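Local coordinates for protein arginine decarboxylase (Campylobacter jejuni subsp. jejuni, PDB 3NZP) that probably catalyses the pyridoxal 5'-phosphate-dependent decarboxylation of arginine to agmatine, a step in polyamine and spermidine biosynthesis, at residues K57-I62 with R323-N328; N61-F66 with F79-P84; V336-S341 with R439-F444. All blocks are in the same frame, centred on the assembly; numbering follows the deposited sequence.

Interactions 1 and 2 share N61 and I62 of helix 52-72, and their centres are about 9 Å apart. Both belong to the barrel that binds pyridoxal 5'-phosphate. They also touch directly, V325 CG1 of interaction 1 lying 3.9 Å from Y83 CD2 of interaction 2. The cofactor meets R323 of interaction 1 and P84 of interaction 2. Interaction 3 lies in the separate mixed sheet. Its centre is about 32 Å from that of interaction 1 and about 40 Å from that of interaction 2. The chain runs from helix 323-326 straight into strand 330-341, so the phosphate-binding end of the barrel is followed by a strand of that sheet.

Interaction 1 of 3, residues K57-I62 with R323-N328; sequences KQIENI and RFVAAN. With PLP (pyridoxal-5'-phosphate), chain E.
F324 enters the side of helix 52-72 between Q58, N61 and I62. Its CG stands anti to the backbone N (chi1 -172°), and the ring reaches across to the other helix. The three partners meet it differently. The end of the Q58 side chain reaches over one face, its amide plane tilted to the ring, and the two side chains cross at about a right angle. N61 comes to the rim, with ND2 in the plane of the ring and 3.6 Å from F324 CZ. I62 slides past in the opposite direction, I62 CG1 being 3.6 Å from F324 CE2.

V325 fills the next place on the short helix. Its CG2, anti to the backbone N, touches two neighbours on helix 52-72. V325 CG2 is 3.8 Å from Q58 CB and 3.9 Å from I59 CG1. I62 CD1 reaches V325 CB at 4.2 Å, so I62 packs on both F324 and V325. At the far end N328 meets the stem of Q58, with N328 ND2 3.7 Å from Q58 CG. The two amide planes are turned 70° apart.

R323 faces the cofactor. Its backbone N donates to O2P of pyridoxal 5'-phosphate at 2.7 Å, with an N-H...O angle of 161°. The start of the helix probably helps to stabilise the phosphate charge. G322 N also binds the cofactor, and S236 and Y279 hold the R323 guanidinium. The contact thus sets F324 and V325, the residues just after R323, whose backbone N holds the phosphate, against a barrel helix.

Helix 323-326 follows the last barrel strand, 316-319. Helix 292-309 adds L292 beside N61 and F324, helix 91-100 packs on I59 and A326, and strand 79-84 supplies F79 to I62 and Y83 to V325.

Interaction 2 of 3, residues N61-F66 with F79-P84; sequences NIYGNF and FNAVYP
F79 turns its edge to Y63 and one face to F66 where helix 52-72 covers the first strand of the eight-stranded parallel barrel, a TIM-barrel fold. The three rings form an aromatic cluster. Helix and strand run roughly antiparallel. F79 CB points to the helix, and CG is anti to the backbone N (chi1 166°). F79 CG sits 3.9 Å from F66 CB, which lies over the centre of the F79 ring in a CH-pi contact. Beyond CG, CD1 and CE1 are directed at Y63, with F79 CE1 over the Y63 face and 3.5 Å from Y63 CE2. This is an edge-to-face pair, its planes at 80°. F66 lies over one face of F79 in an offset stack, nearest CE2 and CD2, the planes 12° apart and the centroids of the F66 and F79 rings separated by 4.5 Å. At the tip, F79 CZ meets I62 CG2 at 3.7 Å.

F79 also packs on I317 and I319 of the last barrel strand, and V299 of helix 292-309 lies against F66. Past F79, the Y63 ring continues to A81, with Y63 CE1 near A81 CB. The A81 backbone N donates a fairly straight hydrogen bond to Y63 OH at 2.8 Å.

Interaction 3 of 3, residues V336-S341 with R439-F444; sequences VLELFS and RYLVNF
L337 and E338 both face L441 across an antiparallel pair of strands, and backbone hydrogen bonds hold the two together. L337 N donates to L441 O at 2.6 Å. L441 N donates to E338 O at 3.0 Å. At the other end R439 N binds F340 O at 2.7 Å, while the return bond from F340 N to R439 O is weak.

Two residues opposite one make a classic beta bulge. It lies in the mixed sheet outside the barrel, between strands 330-341 and 438-442. Helices 357-368, 374-392 and 399-420 lie in the chain between these strands.

Side-chain contacts lie on both faces. On one, L339 lies alongside Y440, and L339 CD1 sits over the centre of the Y440 ring, 3.6 Å from its centroid, in a CH-pi contact. V336 CG1 packs on the same tyrosine, 3.9 Å from Y440 CB. On the other face L441 CD2 is 4.0 Å from E338 CB. At the bulge, L337 CD1 meets N443 CB at 3.5 Å.

Outside the two strands, Y440 OH is hydrogen-bonded to H500 O, and F134 of the second subunit packs on L441.

Interaction 1 of 3, residues K57-I62 with R323-N328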
loop_
_atom_site.group_PDB
_atom_site.type_symbol
_atom_site.label_atom_id
_atom_site.label_comp_id
_atom_site.label_asym_id
_atom_site.label_seq_id
_atom_site.Cartn_x
_atom_site.Cartn_y
_atom_site.Cartn_z
ATOM N N LYS B 57 1.930 -28.916 3.697
ATOM C CA LYS B 57 0.604 -29.350 3.309
ATOM C C LYS B 57 0.245 -28.774 1.952
ATOM O O LYS B 57 -0.222 -29.483 1.066
ATOM C CB LYS B 57 -0.420 -28.875 4.321
ATOM C CG LYS B 57 -0.897 -29.934 5.264
ATOM C CD LYS B 57 -1.972 -30.774 4.619
ATOM C CE LYS B 57 -2.878 -31.380 5.685
ATOM N NZ LYS B 57 -3.575 -30.343 6.526
ATOM N N GLN B 58 0.473 -27.481 1.781
ATOM C CA GLN B 58 0.139 -26.841 0.522
ATOM C C GLN B 58 0.879 -27.371 -0.680
ATOM O O GLN B 58 0.285 -27.553 -1.739
ATOM C CB GLN B 58 0.345 -25.342 0.638
ATOM C CG GLN B 58 -0.762 -24.716 1.440
ATOM C CD GLN B 58 -2.088 -24.859 0.744
ATOM O OE1 GLN B 58 -2.324 -24.216 -0.267
ATOM N NE2 GLN B 58 -2.957 -25.716 1.267
ATOM N N ILE B 59 2.174 -27.608 -0.522
ATOM C CA ILE B 59 2.986 -28.123 -1.609
ATOM C C ILE B 59 2.493 -29.496 -2.026
ATOM O O ILE B 59 2.247 -29.737 -3.203
ATOM C CB ILE B 59 4.454 -28.234 -1.195
ATOM C CG1 ILE B 59 5.011 -26.850 -0.894
ATOM C CG2 ILE B 59 5.264 -28.888 -2.305
ATOM C CD1 ILE B 59 6.414 -26.883 -0.359
ATOM N N GLU B 60 2.351 -30.402 -1.066
ATOM C CA GLU B 60 1.890 -31.736 -1.398
ATOM C C GLU B 60 0.439 -31.708 -1.832
ATOM O O GLU B 60 -0.062 -32.648 -2.447
ATOM C CB GLU B 60 2.088 -32.700 -0.222
ATOM C CG GLU B 60 1.717 -32.160 1.138
ATOM C CD GLU B 60 2.257 -33.034 2.279
ATOM O OE1 GLU B 60 3.495 -33.264 2.334
ATOM O OE2 GLU B 60 1.440 -33.482 3.125
ATOM N N ASN B 61 -0.238 -30.616 -1.532
ATOM C CA ASN B 61 -1.619 -30.495 -1.929
ATOM C C ASN B 61 -1.664 -30.142 -3.424
ATOM O O ASN B 61 -2.499 -30.654 -4.157
ATOM C CB ASN B 61 -2.288 -29.441 -1.061
ATOM C CG ASN B 61 -3.782 -29.414 -1.234
ATOM O OD1 ASN B 61 -4.429 -30.457 -1.340
ATOM N ND2 ASN B 61 -4.350 -28.211 -1.253
ATOM N N ILE B 62 -0.748 -29.291 -3.875
ATOM C CA ILE B 62 -0.691 -28.915 -5.285
ATOM C C ILE B 62 -0.241 -30.125 -6.098
ATOM O O ILE B 62 -0.958 -30.581 -6.992
ATOM C CB ILE B 62 0.289 -27.741 -5.525
ATOM C CG1 ILE B 62 -0.261 -26.473 -4.872
ATOM C CG2 ILE B 62 0.474 -27.483 -7.013
ATOM C CD1 ILE B 62 0.642 -25.287 -5.010
ATOM N N ARG B 323 0.365 -17.358 -4.379
ATOM C CA ARG B 323 -0.630 -17.047 -3.369
ATOM C C ARG B 323 -1.163 -18.312 -2.697
ATOM O O ARG B 323 -1.232 -18.395 -1.474
ATOM C CB ARG B 323 -1.783 -16.275 -3.996
ATOM C CG ARG B 323 -2.852 -15.875 -3.010
ATOM C CD ARG B 323 -4.067 -15.383 -3.752
ATOM N NE ARG B 323 -3.851 -14.106 -4.425
ATOM C CZ ARG B 323 -3.939 -12.928 -3.818
ATOM N NH1 ARG B 323 -3.728 -11.816 -4.496
ATOM N NH2 ARG B 323 -4.239 -12.859 -2.530
ATOM N N PHE B 324 -1.515 -19.304 -3.502
ATOM C CA PHE B 324 -2.062 -20.553 -2.998
ATOM C C PHE B 324 -1.181 -21.246 -1.964
ATOM O O PHE B 324 -1.646 -21.647 -0.883
ATOM C CB PHE B 324 -2.308 -21.502 -4.164
ATOM C CG PHE B 324 -3.036 -22.737 -3.782
ATOM C CD1 PHE B 324 -4.422 -22.754 -3.746
ATOM C CD2 PHE B 324 -2.333 -23.882 -3.420
ATOM C CE1 PHE B 324 -5.112 -23.895 -3.348
ATOM C CE2 PHE B 324 -3.005 -25.027 -3.021
ATOM C CZ PHE B 324 -4.401 -25.036 -2.983
ATOM N N VAL B 325 0.098 -21.379 -2.285
ATOM C CA VAL B 325 1.032 -22.061 -1.399
ATOM C C VAL B 325 1.510 -21.224 -0.211
ATOM O O VAL B 325 1.889 -21.765 0.835
ATOM C CB VAL B 325 2.242 -22.583 -2.229
ATOM C CG1 VAL B 325 3.090 -21.439 -2.699
ATOM C CG2 VAL B 325 3.044 -23.557 -1.423
ATOM N N ALA B 326 1.448 -19.905 -0.340
ATOM C CA ALA B 326 1.918 -19.058 0.746
ATOM C C ALA B 326 0.862 -18.449 1.675
ATOM O O ALA B 326 1.157 -18.112 2.820
ATOM C CB ALA B 326 2.798 -17.970 0.180
ATOM N N ALA B 327 -0.369 -18.336 1.201
ATOM C CA ALA B 327 -1.429 -17.727 1.989
ATOM C C ALA B 327 -1.622 -18.158 3.455
ATOM O O ALA B 327 -1.433 -17.350 4.351
ATOM C CB ALA B 327 -2.742 -17.855 1.241
ATOM N N ASN B 328 -1.994 -19.411 3.706
ATOM C CA ASN B 328 -2.261 -19.881 5.072
ATOM C C ASN B 328 -1.093 -20.126 6.015
ATOM O O ASN B 328 -1.300 -20.362 7.199
ATOM C CB ASN B 328 -3.078 -21.184 5.040
ATOM C CG ASN B 328 -2.238 -22.396 4.632
ATOM O OD1 ASN B 328 -2.636 -23.544 4.840
ATOM N ND2 ASN B 328 -1.075 -22.140 4.041
HETATM N N1 PLP E . 3.617 -15.639 -12.360
HETATM C C2 PLP E . 4.052 -14.444 -12.774
HETATM C C2A PLP E . 4.787 -14.347 -14.084
HETATM C C3 PLP E . 3.841 -13.284 -11.970
HETATM O O3 PLP E . 4.291 -12.056 -12.388
HETATM C C4 PLP E . 3.112 -13.436 -10.714
HETATM C C4A PLP E . 2.850 -12.273 -9.842
HETATM C C5 PLP E . 2.676 -14.765 -10.337
HETATM C C6 PLP E . 2.949 -15.830 -11.207
HETATM C C5A PLP E . 1.916 -15.026 -9.029
HETATM O O4P PLP E . 0.508 -15.210 -9.265
HETATM P P PLP E . -0.212 -15.498 -7.840
HETATM O O1P PLP E . -1.586 -15.967 -8.096
HETATM O O2P PLP E . 0.569 -16.621 -7.010
HETATM O O3P PLP E . -0.277 -14.151 -6.979
#

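Interaction 2 of 3, residues N61-F66 with F79-P84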
loop_
_atom_site.group_PDB
_atom_site.type_symbol
_atom_site.label_atom_id
_atom_site.label_comp_id
_atom_site.label_asym_id
_atom_site.label_seq_id
_atom_site.Cartn_x
_atom_site.Cartn_y
_atom_site.Cartn_z
ATOM N N ASN B 61 -0.238 -30.616 -1.532
ATOM C CA ASN B 61 -1.619 -30.495 -1.929
ATOM C C ASN B 61 -1.664 -30.142 -3.424
ATOM O O ASN B 61 -2.499 -30.654 -4.157
ATOM C CB ASN B 61 -2.288 -29.441 -1.061
ATOM C CG ASN B 61 -3.782 -29.414 -1.234
ATOM O OD1 ASN B 61 -4.429 -30.457 -1.340
ATOM N ND2 ASN B 61 -4.350 -28.211 -1.253
ATOM N N ILE B 62 -0.748 -29.291 -3.875
ATOM C CA ILE B 62 -0.691 -28.915 -5.285
ATOM C C ILE B 62 -0.241 -30.125 -6.098
ATOM O O ILE B 62 -0.958 -30.581 -6.992
ATOM C CB ILE B 62 0.289 -27.741 -5.525
ATOM C CG1 ILE B 62 -0.261 -26.473 -4.872
ATOM C CG2 ILE B 62 0.474 -27.483 -7.013
ATOM C CD1 ILE B 62 0.642 -25.287 -5.010
ATOM N N TYR B 63 0.937 -30.656 -5.787
ATOM C CA TYR B 63 1.430 -31.829 -6.500
ATOM C C TYR B 63 0.424 -32.980 -6.404
ATOM O O TYR B 63 0.211 -33.718 -7.372
ATOM C CB TYR B 63 2.785 -32.250 -5.941
ATOM C CG TYR B 63 3.900 -31.436 -6.520
ATOM C CD1 TYR B 63 4.225 -30.180 -6.014
ATOM C CD2 TYR B 63 4.596 -31.901 -7.626
ATOM C CE1 TYR B 63 5.226 -29.407 -6.606
ATOM C CE2 TYR B 63 5.586 -31.145 -8.223
ATOM C CZ TYR B 63 5.898 -29.904 -7.712
ATOM O OH TYR B 63 6.886 -29.186 -8.345
ATOM N N GLY B 64 -0.205 -33.108 -5.238
ATOM C CA GLY B 64 -1.190 -34.152 -5.031
ATOM C C GLY B 64 -2.309 -34.114 -6.054
ATOM O O GLY B 64 -2.581 -35.110 -6.720
ATOM N N ASN B 65 -2.950 -32.962 -6.197
ATOM C CA ASN B 65 -4.040 -32.835 -7.147
ATOM C C ASN B 65 -3.625 -32.972 -8.598
ATOM O O ASN B 65 -4.292 -33.647 -9.373
ATOM C CB ASN B 65 -4.747 -31.501 -6.972
ATOM C CG ASN B 65 -5.683 -31.507 -5.810
ATOM O OD1 ASN B 65 -5.256 -31.445 -4.664
ATOM N ND2 ASN B 65 -6.981 -31.613 -6.092
ATOM N N PHE B 66 -2.535 -32.322 -8.976
ATOM C CA PHE B 66 -2.107 -32.401 -10.353
ATOM C C PHE B 66 -1.669 -33.808 -10.714
ATOM O O PHE B 66 -1.778 -34.218 -11.870
ATOM C CB PHE B 66 -0.998 -31.375 -10.649
ATOM C CG PHE B 66 -1.518 -30.091 -11.225
ATOM C CD1 PHE B 66 -1.796 -29.992 -12.578
ATOM C CD2 PHE B 66 -1.802 -29.007 -10.403
ATOM C CE1 PHE B 66 -2.359 -28.832 -13.112
ATOM C CE2 PHE B 66 -2.365 -27.842 -10.920
ATOM C CZ PHE B 66 -2.646 -27.751 -12.278
ATOM N N PHE B 79 4.637 -32.609 -14.696
ATOM C CA PHE B 79 4.167 -31.440 -13.963
ATOM C C PHE B 79 5.231 -30.876 -13.054
ATOM O O PHE B 79 6.010 -31.615 -12.460
ATOM C CB PHE B 79 2.950 -31.794 -13.122
ATOM C CG PHE B 79 2.598 -30.756 -12.103
ATOM C CD1 PHE B 79 3.066 -30.856 -10.795
ATOM C CD2 PHE B 79 1.793 -29.680 -12.448
ATOM C CE1 PHE B 79 2.731 -29.894 -9.841
ATOM C CE2 PHE B 79 1.452 -28.712 -11.509
ATOM C CZ PHE B 79 1.920 -28.820 -10.200
ATOM N N ASN B 80 5.253 -29.554 -12.935
ATOM C CA ASN B 80 6.220 -28.878 -12.084
ATOM C C ASN B 80 5.658 -27.571 -11.547
ATOM O O ASN B 80 5.014 -26.803 -12.275
ATOM C CB ASN B 80 7.503 -28.607 -12.859
ATOM C CG ASN B 80 8.733 -29.047 -12.099
ATOM O OD1 ASN B 80 9.320 -30.091 -12.408
ATOM N ND2 ASN B 80 9.122 -28.268 -11.079
ATOM N N ALA B 81 5.919 -27.326 -10.266
ATOM C CA ALA B 81 5.463 -26.114 -9.586
ATOM C C ALA B 81 6.608 -25.134 -9.352
ATOM O O ALA B 81 7.729 -25.528 -9.036
ATOM C CB ALA B 81 4.833 -26.481 -8.256
ATOM N N VAL B 82 6.321 -23.853 -9.515
ATOM C CA VAL B 82 7.333 -22.842 -9.290
ATOM C C VAL B 82 6.781 -21.771 -8.349
ATOM O O VAL B 82 5.594 -21.431 -8.412
ATOM C CB VAL B 82 7.760 -22.190 -10.610
ATOM C CG1 VAL B 82 8.931 -21.262 -10.366
ATOM C CG2 VAL B 82 8.151 -23.262 -11.607
ATOM N N TYR B 83 7.633 -21.252 -7.466
ATOM C CA TYR B 83 7.194 -20.232 -6.516
ATOM C C TYR B 83 7.643 -18.817 -6.830
ATOM O O TYR B 83 8.813 -18.474 -6.712
ATOM C CB TYR B 83 7.646 -20.550 -5.096
ATOM C CG TYR B 83 7.339 -19.415 -4.133
ATOM C CD1 TYR B 83 8.357 -18.626 -3.599
ATOM C CD2 TYR B 83 6.025 -19.119 -3.766
ATOM C CE1 TYR B 83 8.074 -17.573 -2.723
ATOM C CE2 TYR B 83 5.737 -18.067 -2.890
ATOM C CZ TYR B 83 6.767 -17.301 -2.375
ATOM O OH TYR B 83 6.498 -16.268 -1.509
ATOM N N PRO B 84 6.698 -17.963 -7.220
ATOM C CA PRO B 84 7.066 -16.590 -7.529
ATOM C C PRO B 84 7.410 -15.878 -6.225
ATOM O O PRO B 84 6.543 -15.648 -5.372
ATOM C CB PRO B 84 5.812 -16.052 -8.202
ATOM C CG PRO B 84 4.712 -16.781 -7.508
ATOM C CD PRO B 84 5.248 -18.182 -7.380
#

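Interaction 3 of 3, residues V336-S341 with R439-F444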
loop_
_atom_site.group_PDB
_atom_site.type_symbol
_atom_site.label_atom_id
_atom_site.label_comp_id
_atom_site.label_asym_id
_atom_site.label_seq_id
_atom_site.Cartn_x
_atom_site.Cartn_y
_atom_site.Cartn_z
ATOM N N VAL B 336 -6.443 -7.553 22.031
ATOM C CA VAL B 336 -7.380 -6.440 22.049
ATOM C C VAL B 336 -6.994 -5.476 23.159
ATOM O O VAL B 336 -7.075 -5.825 24.329
ATOM C CB VAL B 336 -8.822 -6.887 22.316
ATOM C CG1 VAL B 336 -9.765 -5.713 22.091
ATOM C CG2 VAL B 336 -9.195 -8.044 21.414
ATOM N N LEU B 337 -6.581 -4.266 22.789
ATOM C CA LEU B 337 -6.182 -3.254 23.762
ATOM C C LEU B 337 -7.357 -2.668 24.518
ATOM O O LEU B 337 -7.419 -2.786 25.735
ATOM C CB LEU B 337 -5.426 -2.137 23.075
ATOM C CG LEU B 337 -4.209 -2.627 22.297
ATOM C CD1 LEU B 337 -3.575 -1.493 21.492
ATOM C CD2 LEU B 337 -3.230 -3.216 23.285
ATOM N N GLU B 338 -8.277 -2.009 23.823
ATOM C CA GLU B 338 -9.441 -1.441 24.500
ATOM C C GLU B 338 -10.742 -1.910 23.883
ATOM O O GLU B 338 -10.756 -2.500 22.801
ATOM C CB GLU B 338 -9.400 0.091 24.490
ATOM C CG GLU B 338 -8.579 0.714 25.618
ATOM C CD GLU B 338 -8.645 2.234 25.612
ATOM O OE1 GLU B 338 -8.042 2.860 24.705
ATOM O OE2 GLU B 338 -9.311 2.803 26.503
ATOM N N LEU B 339 -11.839 -1.638 24.580
ATOM C CA LEU B 339 -13.161 -2.034 24.108
ATOM C C LEU B 339 -14.112 -0.844 24.068
ATOM O O LEU B 339 -14.921 -0.655 24.977
ATOM C CB LEU B 339 -13.745 -3.105 25.030
ATOM C CG LEU B 339 -14.205 -4.435 24.429
ATOM C CD1 LEU B 339 -15.072 -4.184 23.199
ATOM C CD2 LEU B 339 -12.991 -5.262 24.066
ATOM N N PHE B 340 -14.020 -0.042 23.015
ATOM C CA PHE B 340 -14.894 1.118 22.877
ATOM C C PHE B 340 -16.305 0.704 22.500
ATOM O O PHE B 340 -16.542 0.259 21.383
ATOM C CB PHE B 340 -14.357 2.061 21.812
ATOM C CG PHE B 340 -13.063 2.706 22.176
ATOM C CD1 PHE B 340 -12.522 3.699 21.368
ATOM C CD2 PHE B 340 -12.385 2.334 23.334
ATOM C CE1 PHE B 340 -11.332 4.317 21.716
ATOM C CE2 PHE B 340 -11.199 2.943 23.689
ATOM C CZ PHE B 340 -10.665 3.938 22.879
ATOM N N SER B 341 -17.241 0.862 23.432
ATOM C CA SER B 341 -18.630 0.501 23.173
ATOM C C SER B 341 -19.535 1.727 23.175
ATOM O O SER B 341 -19.072 2.862 23.297
ATOM C CB SER B 341 -19.143 -0.474 24.222
ATOM O OG SER B 341 -19.583 0.239 25.367
ATOM N N ARG B 439 -16.582 -1.640 19.452
ATOM C CA ARG B 439 -15.449 -1.487 18.547
ATOM C C ARG B 439 -14.213 -1.965 19.289
ATOM O O ARG B 439 -13.793 -1.326 20.252
ATOM C CB ARG B 439 -15.278 -0.023 18.161
ATOM C CG ARG B 439 -16.310 0.471 17.171
ATOM C CD ARG B 439 -17.270 1.499 17.743
ATOM N NE ARG B 439 -17.290 2.703 16.904
ATOM C CZ ARG B 439 -18.322 3.536 16.779
ATOM N NH1 ARG B 439 -19.453 3.310 17.440
ATOM N NH2 ARG B 439 -18.216 4.605 15.997
ATOM N N TYR B 440 -13.643 -3.090 18.849
ATOM C CA TYR B 440 -12.455 -3.660 19.486
ATOM C C TYR B 440 -11.172 -3.080 18.912
ATOM O O TYR B 440 -10.892 -3.219 17.727
ATOM C CB TYR B 440 -12.425 -5.180 19.332
ATOM C CG TYR B 440 -13.586 -5.907 19.980
ATOM C CD1 TYR B 440 -14.896 -5.712 19.536
ATOM C CD2 TYR B 440 -13.372 -6.806 21.028
ATOM C CE1 TYR B 440 -15.964 -6.392 20.116
ATOM C CE2 TYR B 440 -14.431 -7.492 21.615
ATOM C CZ TYR B 440 -15.722 -7.280 21.152
ATOM O OH TYR B 440 -16.774 -7.965 21.718
ATOM N N LEU B 441 -10.395 -2.435 19.776
ATOM C CA LEU B 441 -9.134 -1.826 19.396
ATOM C C LEU B 441 -8.037 -2.885 19.484
ATOM O O LEU B 441 -7.684 -3.321 20.579
ATOM C CB LEU B 441 -8.831 -0.677 20.347
ATOM C CG LEU B 441 -7.544 0.094 20.072
ATOM C CD1 LEU B 441 -7.722 0.920 18.814
ATOM C CD2 LEU B 441 -7.209 0.982 21.261
ATOM N N VAL B 442 -7.506 -3.296 18.333
ATOM C CA VAL B 442 -6.463 -4.322 18.294
ATOM C C VAL B 442 -5.080 -3.724 18.138
ATOM O O VAL B 442 -4.859 -2.828 17.325
ATOM C CB VAL B 442 -6.664 -5.314 17.131
ATOM C CG1 VAL B 442 -6.160 -6.693 17.533
ATOM C CG2 VAL B 442 -8.122 -5.366 16.722
ATOM N N ASN B 443 -4.145 -4.255 18.911
ATOM C CA ASN B 443 -2.770 -3.786 18.897
ATOM C C ASN B 443 -2.018 -4.215 17.645
ATOM O O ASN B 443 -1.200 -5.135 17.689
ATOM C CB ASN B 443 -2.031 -4.318 20.130
ATOM C CG ASN B 443 -0.705 -3.624 20.363
ATOM O OD1 ASN B 443 0.063 -4.024 21.239
ATOM N ND2 ASN B 443 -0.431 -2.572 19.586
ATOM N N PHE B 444 -2.298 -3.568 16.526
ATOM C CA PHE B 444 -1.599 -3.901 15.298
ATOM C C PHE B 444 -1.901 -2.810 14.296
ATOM O O PHE B 444 -2.590 -1.845 14.619
ATOM C CB PHE B 444 -2.048 -5.254 14.747
ATOM C CG PHE B 444 -3.341 -5.198 14.008
ATOM C CD1 PHE B 444 -4.504 -4.782 14.651
ATOM C CD2 PHE B 444 -3.401 -5.543 12.662
ATOM C CE1 PHE B 444 -5.719 -4.706 13.964
ATOM C CE2 PHE B 444 -4.608 -5.472 11.960
ATOM C CZ PHE B 444 -5.772 -5.052 12.616
#